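Local coordinates for protein arginine kinase (Cydia pomonella granulosis virus, PDB 6VVG) that is a viral protein kinase, PK-1, that binds adenine nucleotide and probably phosphorylates serine or threonine residues of proteins using ATP, at residues Lys143-Leu147 with Phe157-Tyr161; Gly168-Asp174 with Lys184-Tyr190; Trp196-Val201 with Arg255-Leu259. All coordinates share one frame; numbering follows the deposited sequence.

In the fold
All three contacts belong to one protein kinase domain and follow one another along the chain. Interaction 1 lies about 3 Å from the centre of the chain and borders the nucleotide site, with Cys159 and Asp160 beside the AMP phosphate. Interaction 2 takes in part of the activation segment; its centre is about 20 Å from that of interaction 1, although the side chains of Asp174 and Asp160 approach to about 10 Å. Interaction 3 packs helix 192-208 against the end of helix 247-256, away from the nucleotide. Its nearest atoms stand about 5 Å from those of each other contact, without touching. Helix 192-208 follows helix 182-185, which joins interactions 2 and 3 in sequence.

Interaction 1 of 3, residues Lys143-Leu147 with Phe157-Tyr161; sequences KLENL and FVCDY. With AMP (adenosine monophosphate), chain C.
The Asn146 amide lies across the Asp160 side chain, its OD1 against the Asp160 CB methylene at 3.5 Å, with amide and carboxylate planes 68° apart. The other branch of the amide, ND2, is held by the backbone oxygen of Asp141, which fixes the rotation of the group. The backbones are joined by one hydrogen bond, Cys159 N to Asn146 O, 3.0 Å, with an N-H...O angle of 149°. One residue further along, Leu147 and Val158 form a non-hydrogen-bonded antiparallel pair. Here Leu147 CA stands 3.5 Å from Phe157 O in a CA-H...O contact, while the branches Leu147 CD2 and Val158 CG2 lie side by side at 4.2 Å, both side chains touching Leu125 of helix 115-133.

The ligand adjoins the same turn. Cys159 SG sits between its own backbone N and carbonyl carbon (chi1 79°) and comes within 3.3 Å of AMP O2P; Asp160 OD2 lies 3.1 Å from AMP O1P, a proximity of two oxygens only. Asp160 OD1 is turned to the backbone N of Gly162, and Lys49 makes a long, weak ion pair with it. The Tyr161 ring swings round so that its OH gives a 2.6 Å hydrogen bond to Val158 O; the same OH is also hydrogen-bonded to Ile74 N, and the side chain touches helix 59-66. The contact joins the end of the catalytic loop, with Asn146 as the Asn of its HRDxKxxN-type motif, to the DFG motif, here Asp-Tyr-Gly, in a geometry consistent with a DFG-in conformation.

Interaction 2 of 3, residues Gly168-Asp174 with Lys184-Tyr190; sequences GTPSFYD and KIRHEAY
Gly168 and Thr169 pair with Tyr190 through two backbone hydrogen bonds, Gly168 N to Tyr190 O at 2.9 Å and Tyr190 N to Thr169 O at 3.0 Å, after which the two chains diverge and side chains bridge them. Ser171 lies over the Tyr190 ring, its CB 3.7 Å from the ring centroid and 13° off the normal, a CH-pi contact. Its OG, set between backbone N and carbonyl carbon (chi1 69°), donates to Glu188 O at 2.5 Å, and a water links the same OG to Lys184 O. Residues 168-174 lie in the kinase activation segment, whereas 184-190, the end of helix 182-185 and the loop after it, follow the APE-type Ser-Pro-Glu sequence at 181-183 that ends it. The helix closes in a Schellman motif with His187 at positive phi. The His187 ring makes an offset stack with Tyr173, centroids 4.1 Å apart and planes at 29°, while Tyr173 OH donates to Ile185 O at 2.5 Å in the carbonyl plane. Asp174 OD1 is met from opposite faces of its carboxylate by Lys184 NZ, a salt bridge of 2.9 Å, and by a hydrogen bond from Tyr190 OH at 3.0 Å. Lys184 NZ also donates to Asp174 O. Asn140 adds a hydrogen bond to OD1, and Arg165 forms a salt bridge with Asp174 OD2. Thr169 and Pro170 pack on Asn135 and Lys134 of the second subunit.

Interaction 3 of 3, residues Trp196-Val201 with Arg255-Leu259; sequences WWAVGV and RMLAL
Leu257, Trp197 and Met256 bury most of this contact, and no hydrogen bond crosses it. Leu257 reaches over the Trp197 indole with its CD2 methyl, which sits above the middle of the six-membered ring, 3.9 Å from the centroid and 10° off the normal: a CH-pi contact in which the two side chains cross at about a right angle. The same methyl also touches Val201 CG2 at 4.0 Å, while the second branch, CD1, lies beside Gly200 O.

With chi1 at 179°, the Trp197 indole swings from a CB that points away back to residues 257-258, which follow helix 247-256. There Trp197 CH2 comes to 3.4 Å from Leu257 O, and the Ala258 carbonyl oxygen meets the ring at its edge, in plane, 3.5 Å from Trp197 CZ3; this second oxygen also accepts a hydrogen bond from Arg264. Elsewhere the indole meets the Tyr235 ring and touches Pro182.

Met256 comes in on the other flank. Its chain bends at both chi2 and chi3, curling the CE methyl back onto helix 192-208, where it lies 3.2 Å from Trp196 O and 4.1 Å from Val199 CG1. Between the flanks is Gly200, with no side chain to hold the backbones apart, and its CA comes to 5.1 Å from that of Met256. Trp197 and Gly200 belong to the Asp-X-Trp-X-X-Gly signature of protein kinases; helix 192-208, which carries it, corresponds to the F helix at the core of the kinase C-lobe, and helix 247-256 probably to the H helix.

Interaction 1 of 3, residues Lys143-Leu147 with Phe157-Tyr161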
loop_
_atom_site.group_PDB
_atom_site.type_symbol
_atom_site.label_atom_id
_atom_site.label_comp_id
_atom_site.label_asym_id
_atom_site.label_seq_id
_atom_site.Cartn_x
_atom_site.Cartn_y
_atom_site.Cartn_z
ATOM N N LYS A 143 -11.786 -14.380 -7.204
ATOM C CA LYS A 143 -12.248 -15.697 -7.621
ATOM C C LYS A 143 -13.427 -16.082 -6.741
ATOM O O LYS A 143 -13.707 -15.438 -5.726
ATOM C CB LYS A 143 -11.133 -16.740 -7.536
ATOM C CG LYS A 143 -10.377 -16.761 -6.215
ATOM C CD LYS A 143 -9.387 -17.924 -6.179
ATOM C CE LYS A 143 -8.386 -17.770 -5.043
ATOM N NZ LYS A 143 -7.668 -19.045 -4.756
ATOM N N LEU A 144 -14.106 -17.159 -7.137
ATOM C CA LEU A 144 -15.311 -17.587 -6.437
ATOM C C LEU A 144 -15.072 -17.719 -4.937
ATOM O O LEU A 144 -15.885 -17.273 -4.122
ATOM C CB LEU A 144 -15.796 -18.918 -7.010
ATOM C CG LEU A 144 -16.051 -18.980 -8.516
ATOM C CD1 LEU A 144 -16.262 -20.406 -8.990
ATOM C CD2 LEU A 144 -17.259 -18.117 -8.841
ATOM N N GLU A 145 -13.955 -18.337 -4.557
ATOM C CA GLU A 145 -13.697 -18.627 -3.153
ATOM C C GLU A 145 -13.449 -17.370 -2.326
ATOM O O GLU A 145 -13.524 -17.431 -1.094
ATOM C CB GLU A 145 -12.501 -19.575 -3.049
ATOM C CG GLU A 145 -12.706 -20.927 -3.735
ATOM C CD GLU A 145 -12.441 -20.890 -5.235
ATOM O OE1 GLU A 145 -12.262 -19.785 -5.787
ATOM O OE2 GLU A 145 -12.421 -21.968 -5.865
ATOM N N ASN A 146 -13.166 -16.236 -2.965
ATOM C CA ASN A 146 -12.933 -14.984 -2.258
ATOM C C ASN A 146 -14.115 -14.025 -2.367
ATOM O O ASN A 146 -13.967 -12.832 -2.080
ATOM C CB ASN A 146 -11.661 -14.314 -2.776
ATOM C CG ASN A 146 -10.407 -15.033 -2.334
ATOM O OD1 ASN A 146 -10.421 -15.773 -1.352
ATOM N ND2 ASN A 146 -9.313 -14.822 -3.057
ATOM N N LEU A 147 -15.281 -14.518 -2.774
ATOM C CA LEU A 147 -16.498 -13.719 -2.894
ATOM C C LEU A 147 -17.546 -14.396 -2.012
ATOM O O LEU A 147 -18.243 -15.318 -2.444
ATOM C CB LEU A 147 -16.942 -13.608 -4.347
ATOM C CG LEU A 147 -15.853 -13.018 -5.248
ATOM C CD1 LEU A 147 -16.248 -13.042 -6.712
ATOM C CD2 LEU A 147 -15.509 -11.587 -4.814
ATOM N N PHE A 157 -19.495 -10.061 -0.222
ATOM C CA PHE A 157 -18.308 -9.555 0.455
ATOM C C PHE A 157 -17.070 -10.012 -0.303
ATOM O O PHE A 157 -16.854 -11.217 -0.466
ATOM C CB PHE A 157 -18.235 -10.037 1.908
ATOM C CG PHE A 157 -19.454 -9.722 2.718
ATOM C CD1 PHE A 157 -20.535 -10.580 2.719
ATOM C CD2 PHE A 157 -19.519 -8.567 3.483
ATOM C CE1 PHE A 157 -21.664 -10.297 3.463
ATOM C CE2 PHE A 157 -20.648 -8.276 4.230
ATOM C CZ PHE A 157 -21.721 -9.142 4.218
ATOM N N VAL A 158 -16.265 -9.053 -0.756
ATOM C CA VAL A 158 -14.927 -9.336 -1.267
ATOM C C VAL A 158 -14.002 -9.564 -0.080
ATOM O O VAL A 158 -14.017 -8.790 0.884
ATOM C CB VAL A 158 -14.424 -8.179 -2.144
ATOM C CG1 VAL A 158 -13.126 -8.559 -2.841
ATOM C CG2 VAL A 158 -15.491 -7.774 -3.153
ATOM N N CYS A 159 -13.188 -10.617 -0.143
ATOM C CA CYS A 159 -12.318 -10.960 0.974
ATOM C C CYS A 159 -10.945 -11.395 0.475
ATOM O O CYS A 159 -10.699 -11.525 -0.727
ATOM C CB CYS A 159 -12.940 -12.061 1.846
ATOM S SG CYS A 159 -12.770 -13.747 1.191
ATOM N N ASP A 160 -10.047 -11.615 1.439
ATOM C CA ASP A 160 -8.668 -12.052 1.207
ATOM C C ASP A 160 -7.895 -11.060 0.330
ATOM O O ASP A 160 -7.640 -11.286 -0.854
ATOM C CB ASP A 160 -8.596 -13.458 0.603
ATOM C CG ASP A 160 -7.207 -14.075 0.757
ATOM O OD1 ASP A 160 -6.265 -13.323 1.093
ATOM O OD2 ASP A 160 -7.051 -15.296 0.554
ATOM N N TYR A 161 -7.567 -9.925 0.935
ATOM C CA TYR A 161 -6.732 -8.914 0.297
ATOM C C TYR A 161 -5.234 -9.220 0.401
ATOM O O TYR A 161 -4.412 -8.315 0.220
ATOM C CB TYR A 161 -7.054 -7.547 0.904
ATOM C CG TYR A 161 -8.528 -7.396 1.254
ATOM C CD1 TYR A 161 -9.518 -7.827 0.378
ATOM C CD2 TYR A 161 -8.926 -6.839 2.464
ATOM C CE1 TYR A 161 -10.858 -7.704 0.693
ATOM C CE2 TYR A 161 -10.262 -6.706 2.784
ATOM C CZ TYR A 161 -11.225 -7.143 1.894
ATOM O OH TYR A 161 -12.557 -7.021 2.207
HETATM P P AMP C . -9.528 -16.339 3.402
HETATM O O1P AMP C . -9.004 -17.087 2.195
HETATM O O2P AMP C . -10.804 -15.642 2.996
HETATM O O3P AMP C . -8.405 -15.491 3.947
HETATM O "O5'" AMP C . -9.912 -17.377 4.548
HETATM C "C5'" AMP C . -10.175 -18.738 4.244
HETATM C "C4'" AMP C . -11.652 -19.049 4.287
HETATM O "O4'" AMP C . -12.208 -18.652 5.572
HETATM C "C3'" AMP C . -12.526 -18.320 3.277
HETATM O "O3'" AMP C . -12.469 -18.891 1.980
HETATM C "C2'" AMP C . -13.898 -18.411 3.927
HETATM O "O2'" AMP C . -14.438 -19.716 3.787
HETATM C "C1'" AMP C . -13.532 -18.185 5.395
HETATM N N9 AMP C . -13.564 -16.750 5.733
HETATM C C8 AMP C . -12.554 -15.908 5.496
HETATM N N7 AMP C . -12.923 -14.695 5.909
HETATM C C5 AMP C . -14.167 -14.789 6.400
HETATM C C6 AMP C . -15.003 -13.844 6.946
HETATM N N6 AMP C . -14.852 -12.424 7.192
HETATM N N1 AMP C . -16.212 -14.188 7.366
HETATM C C2 AMP C . -16.618 -15.475 7.254
HETATM N N3 AMP C . -15.798 -16.409 6.715
HETATM C C4 AMP C . -14.570 -16.057 6.288
#

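Interaction 2 of 3, residues Gly168-Asp174 with Lys184-Tyr190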
loop_
_atom_site.group_PDB
_atom_site.type_symbol
_atom_site.label_atom_id
_atom_site.label_comp_id
_atom_site.label_asym_id
_atom_site.label_seq_id
_atom_site.Cartn_x
_atom_site.Cartn_y
_atom_site.Cartn_z
ATOM N N GLY A 168 0.713 -0.509 -11.344
ATOM C CA GLY A 168 1.911 -0.066 -12.026
ATOM C C GLY A 168 3.187 -0.785 -11.642
ATOM O O GLY A 168 4.203 -0.604 -12.327
ATOM N N THR A 169 3.171 -1.592 -10.588
ATOM C CA THR A 169 4.366 -2.291 -10.152
ATOM C C THR A 169 4.571 -3.569 -10.958
ATOM O O THR A 169 3.624 -4.106 -11.539
ATOM C CB THR A 169 4.268 -2.622 -8.667
ATOM O OG1 THR A 169 3.091 -3.403 -8.420
ATOM C CG2 THR A 169 4.212 -1.340 -7.846
ATOM N N PRO A 170 5.805 -4.070 -11.021
ATOM C CA PRO A 170 6.058 -5.299 -11.791
ATOM C C PRO A 170 5.283 -6.476 -11.217
ATOM O O PRO A 170 5.247 -6.687 -10.003
ATOM C CB PRO A 170 7.574 -5.503 -11.663
ATOM C CG PRO A 170 8.129 -4.135 -11.300
ATOM C CD PRO A 170 7.041 -3.494 -10.456
ATOM N N SER A 171 4.680 -7.261 -12.099
ATOM C CA SER A 171 3.875 -8.388 -11.661
ATOM C C SER A 171 4.697 -9.675 -11.652
ATOM O O SER A 171 5.726 -9.795 -12.321
ATOM C CB SER A 171 2.653 -8.564 -12.562
ATOM O OG SER A 171 3.038 -8.998 -13.854
ATOM N N PHE A 172 4.222 -10.640 -10.867
ATOM C CA PHE A 172 4.755 -11.992 -10.833
ATOM C C PHE A 172 3.570 -12.944 -10.721
ATOM O O PHE A 172 2.423 -12.525 -10.538
ATOM C CB PHE A 172 5.756 -12.189 -9.681
ATOM C CG PHE A 172 5.254 -11.720 -8.347
ATOM C CD1 PHE A 172 5.084 -10.370 -8.083
ATOM C CD2 PHE A 172 4.968 -12.633 -7.347
ATOM C CE1 PHE A 172 4.620 -9.944 -6.852
ATOM C CE2 PHE A 172 4.509 -12.213 -6.114
ATOM C CZ PHE A 172 4.332 -10.868 -5.867
ATOM N N TYR A 173 3.853 -14.239 -10.829
ATOM C CA TYR A 173 2.801 -15.249 -10.930
ATOM C C TYR A 173 2.259 -15.635 -9.548
ATOM O O TYR A 173 2.354 -16.777 -9.102
ATOM C CB TYR A 173 3.335 -16.472 -11.664
ATOM C CG TYR A 173 3.556 -16.296 -13.149
ATOM C CD1 TYR A 173 2.862 -15.334 -13.872
ATOM C CD2 TYR A 173 4.456 -17.106 -13.832
ATOM C CE1 TYR A 173 3.061 -15.181 -15.235
ATOM C CE2 TYR A 173 4.658 -16.964 -15.195
ATOM C CZ TYR A 173 3.955 -16.003 -15.891
ATOM O OH TYR A 173 4.152 -15.854 -17.245
ATOM N N ASP A 174 1.683 -14.649 -8.867
ATOM C CA ASP A 174 0.964 -14.908 -7.628
ATOM C C ASP A 174 -0.522 -15.108 -7.923
ATOM O O ASP A 174 -1.038 -14.679 -8.955
ATOM C CB ASP A 174 1.174 -13.766 -6.628
ATOM C CG ASP A 174 0.615 -12.440 -7.113
ATOM O OD1 ASP A 174 0.337 -12.296 -8.322
ATOM O OD2 ASP A 174 0.463 -11.529 -6.271
ATOM N N LYS A 184 -1.502 -10.583 -17.428
ATOM C CA LYS A 184 -0.751 -11.087 -16.283
ATOM C C LYS A 184 0.143 -12.250 -16.690
ATOM O O LYS A 184 1.270 -12.378 -16.194
ATOM C CB LYS A 184 -1.694 -11.513 -15.156
ATOM C CG LYS A 184 -0.953 -11.918 -13.878
ATOM C CD LYS A 184 -1.885 -12.057 -12.679
ATOM C CE LYS A 184 -1.126 -12.569 -11.458
ATOM N NZ LYS A 184 -1.882 -12.377 -10.190
ATOM N N ILE A 185 -0.344 -13.113 -17.588
ATOM C CA ILE A 185 0.496 -14.187 -18.110
ATOM C C ILE A 185 1.757 -13.608 -18.736
ATOM O O ILE A 185 2.851 -14.168 -18.596
ATOM C CB ILE A 185 -0.292 -15.044 -19.121
ATOM C CG1 ILE A 185 -1.408 -15.815 -18.411
ATOM C CG2 ILE A 185 0.644 -16.001 -19.846
ATOM C CD1 ILE A 185 -2.493 -16.328 -19.340
ATOM N N ARG A 186 1.628 -12.472 -19.422
ATOM C CA ARG A 186 2.736 -11.837 -20.121
ATOM C C ARG A 186 3.516 -10.873 -19.230
ATOM O O ARG A 186 4.282 -10.047 -19.742
ATOM C CB ARG A 186 2.220 -11.111 -21.367
ATOM C CG ARG A 186 1.552 -12.035 -22.384
ATOM C CD ARG A 186 1.321 -11.359 -23.731
ATOM N NE ARG A 186 0.516 -10.146 -23.622
ATOM C CZ ARG A 186 -0.785 -10.081 -23.887
ATOM N NH1 ARG A 186 -1.442 -11.164 -24.280
ATOM N NH2 ARG A 186 -1.432 -8.932 -23.759
ATOM N N HIS A 187 3.342 -10.967 -17.913
ATOM C CA HIS A 187 4.106 -10.173 -16.949
ATOM C C HIS A 187 3.987 -8.673 -17.217
ATOM O O HIS A 187 4.957 -7.925 -17.081
ATOM C CB HIS A 187 5.581 -10.590 -16.931
ATOM C CG HIS A 187 5.823 -11.956 -16.366
ATOM N ND1 HIS A 187 5.735 -12.235 -15.019
ATOM C CD2 HIS A 187 6.158 -13.121 -16.970
ATOM C CE1 HIS A 187 5.999 -13.514 -14.818
ATOM N NE2 HIS A 187 6.258 -14.074 -15.985
ATOM N N GLU A 188 2.796 -8.221 -17.596
ATOM C CA GLU A 188 2.529 -6.792 -17.600
ATOM C C GLU A 188 2.395 -6.288 -16.165
ATOM O O GLU A 188 2.160 -7.058 -15.229
ATOM C CB GLU A 188 1.260 -6.477 -18.392
ATOM C CG GLU A 188 1.370 -6.742 -19.882
ATOM C CD GLU A 188 0.262 -6.069 -20.681
ATOM O OE1 GLU A 188 -0.412 -5.164 -20.147
ATOM O OE2 GLU A 188 0.059 -6.456 -21.847
ATOM N N ALA A 189 2.549 -4.976 -15.995
ATOM C CA ALA A 189 2.405 -4.377 -14.674
ATOM C C ALA A 189 1.007 -4.634 -14.118
ATOM O O ALA A 189 0.035 -4.780 -14.863
ATOM C CB ALA A 189 2.672 -2.874 -14.739
ATOM N N TYR A 190 0.914 -4.706 -12.789
ATOM C CA TYR A 190 -0.385 -4.839 -12.141
ATOM C C TYR A 190 -1.302 -3.704 -12.579
ATOM O O TYR A 190 -0.915 -2.532 -12.557
ATOM C CB TYR A 190 -0.219 -4.843 -10.620
ATOM C CG TYR A 190 0.328 -6.150 -10.092
ATOM C CD1 TYR A 190 -0.331 -7.351 -10.339
ATOM C CD2 TYR A 190 1.500 -6.187 -9.355
ATOM C CE1 TYR A 190 0.168 -8.551 -9.867
ATOM C CE2 TYR A 190 2.005 -7.382 -8.874
ATOM C CZ TYR A 190 1.339 -8.561 -9.140
ATOM O OH TYR A 190 1.835 -9.755 -8.665
HETATM O O HOH W 1 5.560 -6.428 -14.884
HETATM O O HOH W 2 2.731 -11.909 -13.879
#

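Interaction 3 of 3, residues Trp196-Val201 with Arg255-Leu259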
loop_
_atom_site.group_PDB
_atom_site.type_symbol
_atom_site.label_atom_id
_atom_site.label_comp_id
_atom_site.label_asym_id
_atom_site.label_seq_id
_atom_site.Cartn_x
_atom_site.Cartn_y
_atom_site.Cartn_z
ATOM N N TRP A 196 -10.550 -7.170 -13.738
ATOM C CA TRP A 196 -11.723 -7.255 -14.602
ATOM C C TRP A 196 -11.780 -8.594 -15.324
ATOM O O TRP A 196 -12.864 -9.161 -15.500
ATOM C CB TRP A 196 -11.725 -6.092 -15.596
ATOM C CG TRP A 196 -11.867 -4.759 -14.914
ATOM C CD1 TRP A 196 -11.199 -3.608 -15.213
ATOM C CD2 TRP A 196 -12.725 -4.448 -13.807
ATOM N NE1 TRP A 196 -11.595 -2.600 -14.367
ATOM C CE2 TRP A 196 -12.529 -3.090 -13.494
ATOM C CE3 TRP A 196 -13.646 -5.185 -13.054
ATOM C CZ2 TRP A 196 -13.217 -2.457 -12.461
ATOM C CZ3 TRP A 196 -14.323 -4.555 -12.029
ATOM C CH2 TRP A 196 -14.108 -3.204 -11.743
ATOM N N TRP A 197 -10.628 -9.116 -15.749
ATOM C CA TRP A 197 -10.607 -10.439 -16.369
ATOM C C TRP A 197 -11.108 -11.500 -15.396
ATOM O O TRP A 197 -11.936 -12.346 -15.751
ATOM C CB TRP A 197 -9.194 -10.776 -16.848
ATOM C CG TRP A 197 -9.073 -12.132 -17.470
ATOM C CD1 TRP A 197 -8.849 -13.314 -16.825
ATOM C CD2 TRP A 197 -9.156 -12.447 -18.865
ATOM N NE1 TRP A 197 -8.793 -14.345 -17.731
ATOM C CE2 TRP A 197 -8.980 -13.840 -18.991
ATOM C CE3 TRP A 197 -9.368 -11.688 -20.018
ATOM C CZ2 TRP A 197 -9.003 -14.486 -20.223
ATOM C CZ3 TRP A 197 -9.391 -12.331 -21.242
ATOM C CH2 TRP A 197 -9.209 -13.716 -21.335
ATOM N N ALA A 198 -10.614 -11.465 -14.158
ATOM C CA ALA A 198 -11.085 -12.409 -13.149
ATOM C C ALA A 198 -12.580 -12.248 -12.908
ATOM O O ALA A 198 -13.296 -13.239 -12.722
ATOM C CB ALA A 198 -10.305 -12.219 -11.848
ATOM N N VAL A 199 -13.071 -11.008 -12.896
ATOM C CA VAL A 199 -14.513 -10.794 -12.800
ATOM C C VAL A 199 -15.223 -11.501 -13.945
ATOM O O VAL A 199 -16.273 -12.126 -13.756
ATOM C CB VAL A 199 -14.837 -9.288 -12.782
ATOM C CG1 VAL A 199 -16.332 -9.076 -12.991
ATOM C CG2 VAL A 199 -14.375 -8.658 -11.479
ATOM N N GLY A 200 -14.660 -11.413 -15.151
ATOM C CA GLY A 200 -15.248 -12.109 -16.281
ATOM C C GLY A 200 -15.337 -13.606 -16.063
ATOM O O GLY A 200 -16.349 -14.232 -16.383
ATOM N N VAL A 201 -14.278 -14.205 -15.516
ATOM C CA VAL A 201 -14.319 -15.637 -15.240
ATOM C C VAL A 201 -15.385 -15.942 -14.195
ATOM O O VAL A 201 -16.163 -16.895 -14.337
ATOM C CB VAL A 201 -12.935 -16.143 -14.797
ATOM C CG1 VAL A 201 -13.006 -17.628 -14.444
ATOM C CG2 VAL A 201 -11.898 -15.893 -15.882
ATOM N N ARG A 255 -17.434 -10.545 -24.294
ATOM C CA ARG A 255 -16.665 -9.306 -24.319
ATOM C C ARG A 255 -15.839 -9.124 -23.055
ATOM O O ARG A 255 -14.811 -8.442 -23.097
ATOM C CB ARG A 255 -17.607 -8.115 -24.532
ATOM C CG ARG A 255 -18.363 -8.198 -25.862
ATOM C CD ARG A 255 -19.211 -6.966 -26.176
ATOM N NE ARG A 255 -19.893 -7.117 -27.463
ATOM C CZ ARG A 255 -19.500 -6.536 -28.593
ATOM N NH1 ARG A 255 -18.436 -5.745 -28.600
ATOM N NH2 ARG A 255 -20.176 -6.739 -29.715
ATOM N N MET A 256 -16.247 -9.735 -21.941
ATOM C CA MET A 256 -15.409 -9.690 -20.747
ATOM C C MET A 256 -14.125 -10.490 -20.942
ATOM O O MET A 256 -13.091 -10.152 -20.355
ATOM C CB MET A 256 -16.172 -10.231 -19.537
ATOM C CG MET A 256 -17.238 -9.309 -18.982
ATOM S SD MET A 256 -16.598 -7.781 -18.274
ATOM C CE MET A 256 -15.593 -8.404 -16.924
ATOM N N LEU A 257 -14.169 -11.548 -21.758
ATOM C CA LEU A 257 -13.063 -12.492 -21.873
ATOM C C LEU A 257 -12.437 -12.488 -23.263
ATOM O O LEU A 257 -11.736 -13.439 -23.628
ATOM C CB LEU A 257 -13.535 -13.901 -21.503
ATOM C CG LEU A 257 -14.041 -13.999 -20.062
ATOM C CD1 LEU A 257 -14.700 -15.324 -19.749
ATOM C CD2 LEU A 257 -12.874 -13.735 -19.094
ATOM N N ALA A 258 -12.663 -11.432 -24.040
ATOM C CA ALA A 258 -11.990 -11.283 -25.322
ATOM C C ALA A 258 -10.480 -11.355 -25.134
ATOM O O ALA A 258 -9.911 -10.639 -24.306
ATOM C CB ALA A 258 -12.379 -9.952 -25.966
ATOM N N LEU A 259 -9.832 -12.233 -25.901
ATOM C CA LEU A 259 -8.378 -12.336 -25.826
ATOM C C LEU A 259 -7.724 -10.983 -26.090
ATOM O O LEU A 259 -6.845 -10.547 -25.339
ATOM C CB LEU A 259 -7.872 -13.377 -26.822
ATOM C CG LEU A 259 -6.351 -13.451 -26.979
ATOM C CD1 LEU A 259 -5.696 -13.730 -25.630
ATOM C CD2 LEU A 259 -5.958 -14.506 -28.004
#